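Local coordinates for proton-dependent oligopeptide transporter family protein (Xanthomonas campestris, PDB 6EI3) that probably carries short peptides across the membrane together with protons, as a member of the POT family, here captured in an auto-inhibited state, at residues L337-M340 with L341-F345; Q399-P402 with Y403-T407. One frame throughout, in Å; residues are numbered along the deposited sequence.

Contact 1 of 2, residues L337-M340 with L341-F345. With 78M ((2S)-2,3-dihydroxypropyl(7Z)-pentadec-7-enoate), chain N.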
# COMPACT_ATOMS: atom_id res chain seq x y z
N LEU A 337 9.35 5.84 -13.68
CA LEU A 337 9.80 5.86 -15.08
C LEU A 337 9.38 4.55 -15.76
O LEU A 337 8.85 4.57 -16.87
CB LEU A 337 11.33 6.05 -15.20
CG LEU A 337 11.91 5.87 -16.62
CD1 LEU A 337 11.48 6.98 -17.55
CD2 LEU A 337 13.43 5.73 -16.61
N LEU A 338 9.63 3.42 -15.08
CA LEU A 338 9.32 2.10 -15.63
C LEU A 338 7.81 1.83 -15.68
O LEU A 338 7.35 1.15 -16.59
CB LEU A 338 10.09 0.99 -14.89
CG LEU A 338 11.57 0.88 -15.22
CD1 LEU A 338 12.32 0.21 -14.08
CD2 LEU A 338 11.80 0.16 -16.54
N VAL A 339 7.03 2.40 -14.76
CA VAL A 339 5.57 2.26 -14.80
C VAL A 339 5.10 2.96 -16.11
O VAL A 339 4.30 2.40 -16.87
CB VAL A 339 4.86 2.88 -13.56
CG1 VAL A 339 3.35 3.04 -13.79
CG2 VAL A 339 5.12 2.07 -12.29
N MET A 340 5.60 4.18 -16.37
CA MET A 340 5.21 4.97 -17.55
C MET A 340 5.63 4.33 -18.85
O MET A 340 4.92 4.50 -19.83
CB MET A 340 5.68 6.43 -17.46
CG MET A 340 4.90 7.22 -16.42
SD MET A 340 5.37 8.96 -16.28
CE MET A 340 7.10 8.83 -15.75
N LEU A 341 6.74 3.57 -18.86
CA LEU A 341 7.16 2.86 -20.06
C LEU A 341 6.39 1.53 -20.22
O LEU A 341 5.96 1.20 -21.33
CB LEU A 341 8.68 2.54 -20.01
CG LEU A 341 9.66 3.72 -20.18
CD1 LEU A 341 11.09 3.27 -19.95
CD2 LEU A 341 9.54 4.36 -21.56
N LEU A 342 6.24 0.76 -19.11
CA LEU A 342 5.67 -0.59 -19.10
C LEU A 342 4.15 -0.66 -19.17
O LEU A 342 3.66 -1.64 -19.72
CB LEU A 342 6.19 -1.45 -17.93
CG LEU A 342 7.71 -1.75 -17.95
CD1 LEU A 342 8.16 -2.39 -16.63
CD2 LEU A 342 8.11 -2.60 -19.18
N ILE A 343 3.41 0.33 -18.63
CA ILE A 343 1.95 0.36 -18.78
C ILE A 343 1.62 0.35 -20.32
O ILE A 343 1.00 -0.63 -20.76
CB ILE A 343 1.26 1.52 -17.97
CG1 ILE A 343 1.17 1.20 -16.44
CG2 ILE A 343 -0.12 1.94 -18.56
CD1 ILE A 343 0.17 0.16 -15.97
N PRO A 344 2.11 1.29 -21.18
CA PRO A 344 1.80 1.18 -22.61
C PRO A 344 2.54 0.04 -23.32
O PRO A 344 2.02 -0.45 -24.31
CB PRO A 344 2.17 2.55 -23.17
CG PRO A 344 3.23 3.03 -22.27
CD PRO A 344 2.86 2.53 -20.90
N PHE A 345 3.72 -0.40 -22.82
CA PHE A 345 4.37 -1.54 -23.47
C PHE A 345 3.47 -2.79 -23.32
O PHE A 345 3.22 -3.46 -24.31
CB PHE A 345 5.78 -1.82 -22.92
CG PHE A 345 6.37 -3.11 -23.44
CD1 PHE A 345 6.94 -3.18 -24.71
CD2 PHE A 345 6.39 -4.26 -22.65
CE1 PHE A 345 7.50 -4.37 -25.18
CE2 PHE A 345 6.95 -5.45 -23.13
CZ PHE A 345 7.50 -5.50 -24.39
O21 78M N . 7.83 4.95 -25.74
C20 78M N . 7.22 4.83 -27.02
C18 78M N . 7.01 6.19 -27.65
O19 78M N . 6.10 6.97 -26.86
C17 78M N . 6.53 6.12 -29.09
O2 78M N . 5.18 5.60 -29.05
C1 78M N . 4.19 6.34 -29.58
O1 78M N . 4.36 7.42 -30.09
C2 78M N . 2.86 5.65 -29.45
C3 78M N . 2.15 5.93 -28.13
C4 78M N . 2.66 5.09 -26.97
C5 78M N . 2.02 5.39 -25.62
C6 78M N . 2.52 6.66 -24.91
C7 78M N . 3.93 6.59 -24.40
C8 78M N . 4.30 6.46 -23.14
C9 78M N . 5.70 6.40 -22.63
C10 78M N . 5.94 7.45 -21.55
C11 78M N . 7.39 7.58 -21.12
C12 78M N . 7.62 8.65 -20.05
C13 78M N . 9.08 8.96 -19.76
C15 78M N . 11.24 10.04 -20.57
C14 78M N . 9.75 9.88 -20.78

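Contact 2 of 2, residues Q399-P402 with Y403-T407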
# COMPACT_ATOMS: atom_id res chain seq x y z
N GLN A 399 21.24 -2.13 -9.84
CA GLN A 399 19.86 -2.13 -9.30
C GLN A 399 18.77 -1.89 -10.37
O GLN A 399 17.59 -2.13 -10.08
CB GLN A 399 19.67 -1.14 -8.14
CG GLN A 399 20.47 -1.44 -6.89
CD GLN A 399 19.98 -0.64 -5.70
OE1 GLN A 399 19.62 0.55 -5.81
NE2 GLN A 399 20.02 -1.26 -4.53
N ILE A 400 19.15 -1.44 -11.61
CA ILE A 400 18.21 -1.27 -12.75
C ILE A 400 17.53 -2.64 -13.03
O ILE A 400 16.33 -2.67 -13.28
CB ILE A 400 18.94 -0.76 -14.05
CG1 ILE A 400 19.43 0.71 -13.90
CG2 ILE A 400 18.03 -0.90 -15.31
CD1 ILE A 400 20.46 1.19 -15.01
N LEU A 401 18.31 -3.76 -13.00
CA LEU A 401 17.80 -5.12 -13.23
C LEU A 401 16.65 -5.46 -12.25
O LEU A 401 15.53 -5.62 -12.74
CB LEU A 401 18.91 -6.19 -13.22
CG LEU A 401 18.48 -7.66 -13.35
CD1 LEU A 401 17.82 -7.95 -14.71
CD2 LEU A 401 19.69 -8.57 -13.17
N PRO A 402 16.81 -5.46 -10.91
CA PRO A 402 15.64 -5.71 -10.05
C PRO A 402 14.57 -4.61 -10.13
O PRO A 402 13.41 -4.95 -9.94
CB PRO A 402 16.23 -5.86 -8.64
CG PRO A 402 17.57 -5.16 -8.69
CD PRO A 402 18.06 -5.36 -10.10
N TYR A 403 14.91 -3.34 -10.45
CA TYR A 403 13.86 -2.33 -10.61
C TYR A 403 12.95 -2.70 -11.79
O TYR A 403 11.73 -2.61 -11.68
CB TYR A 403 14.42 -0.90 -10.81
CG TYR A 403 14.39 -0.10 -9.52
CD1 TYR A 403 13.20 0.46 -9.06
CD2 TYR A 403 15.51 -0.03 -8.70
CE1 TYR A 403 13.14 1.10 -7.83
CE2 TYR A 403 15.47 0.65 -7.48
CZ TYR A 403 14.28 1.21 -7.05
OH TYR A 403 14.23 1.84 -5.85
N ALA A 404 13.55 -3.13 -12.92
CA ALA A 404 12.81 -3.52 -14.13
C ALA A 404 11.91 -4.70 -13.85
O ALA A 404 10.72 -4.67 -14.18
CB ALA A 404 13.78 -3.84 -15.27
N LEU A 405 12.47 -5.74 -13.20
CA LEU A 405 11.73 -6.95 -12.87
C LEU A 405 10.58 -6.66 -11.92
O LEU A 405 9.45 -7.06 -12.21
CB LEU A 405 12.67 -8.03 -12.29
CG LEU A 405 13.71 -8.61 -13.27
CD1 LEU A 405 14.86 -9.24 -12.53
CD2 LEU A 405 13.06 -9.62 -14.26
N LEU A 406 10.86 -5.90 -10.83
CA LEU A 406 9.85 -5.56 -9.82
C LEU A 406 8.71 -4.67 -10.37
O LEU A 406 7.56 -4.89 -10.02
CB LEU A 406 10.49 -4.94 -8.57
CG LEU A 406 9.53 -4.47 -7.45
CD1 LEU A 406 8.81 -5.66 -6.77
CD2 LEU A 406 10.26 -3.63 -6.43
N THR A 407 9.06 -3.65 -11.19
CA THR A 407 8.09 -2.74 -11.79
C THR A 407 7.24 -3.47 -12.82
O THR A 407 6.04 -3.18 -12.93
CB THR A 407 8.75 -1.47 -12.32
OG1 THR A 407 9.53 -0.93 -11.24
CG2 THR A 407 7.71 -0.42 -12.75

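Contact 1 of 2, residues L337-M340 with L341-F345
The flat groups that meet P344 are the carbonyl of M340 and the C7=C8 double bond of the lipid 78M. The proline ring between them is puckered. Its CD and CG meet the carbonyl one turn back, and M340 O is 3.0 Å from P344 CD. Its CG and CB meet the lipid at C8 and C5, with P344 CG 3.7 Å from C8 of 78M. The proline nitrogen has no hydrogen, so the usual helical bond to M340 O is missing and the helix is kinked. The same lipid passes close to the backbone, its C9 atom 3.5 Å from M340 O.

Further along the lipid chain, L337 CD1 and L341 CD2 lie against it, the first 3.8 Å from C13 of 78M. The two leucines thus share one lipid-facing side of the helix. Before the kink, the helical bonds are intact. L342 N donates to L338 O at 2.8 Å, and I343 N to V339 O with an N-H...O angle of 164°. V339 and I343 lie side by side and point the same way. V339 CG1 is anti to the backbone N (chi1 166°), which lets it meet I343 CG1 at 3.9 Å.

These nine residues are part of helix 334-357. L338, V339 and I343 pack on helix 400-424. M340 and I343 touch helix 137-165 through W146, N149, F150 and Y145. Near the C-terminal end of the chain, F513 and Q514 touch V339, and L511 and F513 touch I343.

Contact 2 of 2, residues Q399-P402 with Y403-T407
Y403 and Q399 are joined first by a backbone bond, one of four successive i to i+4 bonds. Y403 N donates to Q399 O at 3.0 Å, A404 N to I400 O at 2.8 Å, and L406 N to P402 O. The bond from L405 N to L401 O is the straightest, with an N-H...O angle of 169°. Together they hold the N-terminal part of the helix. P402 has no N-H to give, but its carbonyl still accepts.

The aromatic contact is with the same carbonyl. Q399 O sits at the edge of the Y403 ring, near its plane, 3.3 Å from CD2. With chi1 at -100°, off the staggered positions, the CD2 edge of the ring faces Q399 O. W313 meets that ring edge-to-face.

Among apolar groups, L401 and L405 lie side by side, one turn apart. With chi1 at 176°, L401 CG is turned away from the backbone N and lies beside the carbonyl carbon, which brings CD1 to 3.9 Å from L405 CD1. L401 also touches a bound 78M.

Two polar side chains add to the backbone pattern. T407 OG1 donates to Y403 O at 2.8 Å, while T407 N reaches that oxygen from the opposite face of its plane. N335 ND2 is also bonded to the hydroxyl. Q399 NE2 is bonded to W313 O and Q316 OE1, tying Q399 to helix 312-317.

Proline is readily accommodated near a helix N-terminus, and a threonine hydroxyl bonded to the i-4 carbonyl is a common helix feature. Here both occur in a helix of an MFS-type transporter of the POT family.

How the contacts relate
Contacts 1 and 2 lie on two helices, 334-357 and 400-424, that pack against each other, with centres about 12 Å apart. They meet at T407. Its methyl CG2 is 3.5 Å from L338 CB and equally close to V339 N. L338 CD1 reaches to the preceding turn, 3.7 Å from A404 N and 3.8 Å from Y403 O. The L338 side of contact 1 is therefore inner packing, and the opposing helix covers it. L337, M340, L341 and P344 belong to one 78M site, and L401 to another. L337 also lines a further 78M pocket with H395, I396 and A397, just before contact 2 in the chain. Bound 78M molecules touch the helix pair at separate places.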